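Local structure of 3-carboxy-cis,cis-muconate cycloisomerase (Pseudomonas putida, 1RE5) at residues 74-77 / 78-82. The protein belongs to the fumarase/aspartase superfamily of mostly helical enzymes and assembles from four chains. Sequence-based numbering, arbitrary orientation.
Sequences AGNS and AIPLV
Ser77 and Leu81 make the first backbone link across the short connection between helix 64-74 and helix 78-92: Leu81 N donates to Ser77 O over 3.3 Å as the chain enters the second helix. The turn begins where helix 64-74 ends. Gly75 has positive phi, a backbone shape that suits glycine, and it turns the chain out of that helix. Asn76 is then extended, and its side chain caps the next helix. Its OD1 accepts from Ile79 N at 3.1 Å, with an N-H...O angle of 158°. The donor sits 19° off the amide's carbonyl plane. CG of Asn76 sits between the backbone N and the carbonyl carbon (chi1 67°), which folds the amide back over the start of the helix. The side chains of Ile79 and Asn76 cross at about a right angle. The CG2 methyl of Ile79 lies 3.4 Å from Asn76 OD1 and also lies near ND2. The other branch of Ile79 runs back to the preceding helix, where CD1 meets Ala74 CB. The same methyl of Ala74 touches the Pro80 ring at CG, 3.5 Å away. Pro80 CD rests against two backbone oxygens, 3.4 Å from Asn76 O and 3.2 Å from Ser77 O. Proline has no N-H to offer, and here it lies in the first turn of the helix. Around the turn, Asn76 touches Ser106 and Met110 of helix 106-142, while Ser77 packs on Met28 and on Phe6 of the second subunit. Asn76 OD1 takes up the N-H of Ile79 in the first turn, Ser77 O begins the main-chain bonding of the helix, and the apolar contacts of Ala74 join the last residue of helix 64-74 to the first turn of helix 78-92.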
loop_
_atom_site.group_PDB
_atom_site.type_symbol
_atom_site.label_atom_id
_atom_site.label_comp_id
_atom_site.label_asym_id
_atom_site.label_seq_id
_atom_site.Cartn_x
_atom_site.Cartn_y
_atom_site.Cartn_z
ATOM N N ALA D 74 9.811 -11.689 -26.031
ATOM C CA ALA D 74 9.363 -13.003 -25.600
ATOM C C ALA D 74 8.266 -12.967 -24.542
ATOM O O ALA D 74 7.344 -13.786 -24.565
ATOM C CB ALA D 74 10.549 -13.795 -25.089
ATOM N N GLY D 75 8.367 -12.033 -23.604
ATOM C CA GLY D 75 7.356 -11.957 -22.570
ATOM C C GLY D 75 7.833 -12.565 -21.269
ATOM O O GLY D 75 7.152 -12.472 -20.255
ATOM N N ASN D 76 8.993 -13.209 -21.302
ATOM C CA ASN D 76 9.576 -13.797 -20.106
ATOM C C ASN D 76 11.069 -14.005 -20.307
ATOM O O ASN D 76 11.615 -13.672 -21.352
ATOM C CB ASN D 76 8.889 -15.114 -19.733
ATOM C CG ASN D 76 9.135 -16.214 -20.738
ATOM O OD1 ASN D 76 10.257 -16.404 -21.207
ATOM N ND2 ASN D 76 8.083 -16.964 -21.063
ATOM N N SER D 77 11.735 -14.555 -19.306
ATOM C CA SER D 77 13.173 -14.759 -19.389
ATOM C C SER D 77 13.579 -16.165 -19.818
ATOM O O SER D 77 14.622 -16.351 -20.429
ATOM C CB SER D 77 13.793 -14.446 -18.032
ATOM O OG SER D 77 13.075 -15.126 -17.014
ATOM N N ALA D 78 12.754 -17.154 -19.501
ATOM C CA ALA D 78 13.063 -18.537 -19.837
ATOM C C ALA D 78 13.303 -18.818 -21.312
ATOM O O ALA D 78 14.360 -19.336 -21.672
ATOM C CB ALA D 78 11.969 -19.465 -19.318
ATOM N N ILE D 79 12.348 -18.480 -22.178
ATOM C CA ILE D 79 12.546 -18.796 -23.589
ATOM C C ILE D 79 13.793 -18.188 -24.249
ATOM O O ILE D 79 14.481 -18.876 -25.007
ATOM C CB ILE D 79 11.275 -18.510 -24.472
ATOM C CG1 ILE D 79 11.297 -17.092 -25.011
ATOM C CG2 ILE D 79 10.008 -18.779 -23.685
ATOM C CD1 ILE D 79 10.236 -16.851 -26.065
ATOM N N PRO D 80 14.120 -16.914 -23.970
ATOM C CA PRO D 80 15.324 -16.412 -24.636
ATOM C C PRO D 80 16.576 -17.082 -24.090
ATOM O O PRO D 80 17.561 -17.262 -24.806
ATOM C CB PRO D 80 15.299 -14.918 -24.331
ATOM C CG PRO D 80 13.854 -14.634 -24.195
ATOM C CD PRO D 80 13.387 -15.803 -23.351
ATOM N N LEU D 81 16.541 -17.452 -22.817
ATOM C CA LEU D 81 17.694 -18.100 -22.213
ATOM C C LEU D 81 17.856 -19.498 -22.786
ATOM O O LEU D 81 18.956 -19.888 -23.188
ATOM C CB LEU D 81 17.532 -18.209 -20.699
ATOM C CG LEU D 81 18.692 -18.960 -20.040
ATOM C CD1 LEU D 81 19.966 -18.154 -20.238
ATOM C CD2 LEU D 81 18.419 -19.187 -18.565
ATOM N N VAL D 82 16.754 -20.251 -22.809
ATOM C CA VAL D 82 16.760 -21.613 -23.323
ATOM C C VAL D 82 17.256 -21.625 -24.763
ATOM O O VAL D 82 18.065 -22.474 -25.134
ATOM C CB VAL D 82 15.352 -22.251 -23.240
ATOM C CG1 VAL D 82 15.343 -23.587 -23.965
ATOM C CG2 VAL D 82 14.962 -22.467 -21.779
#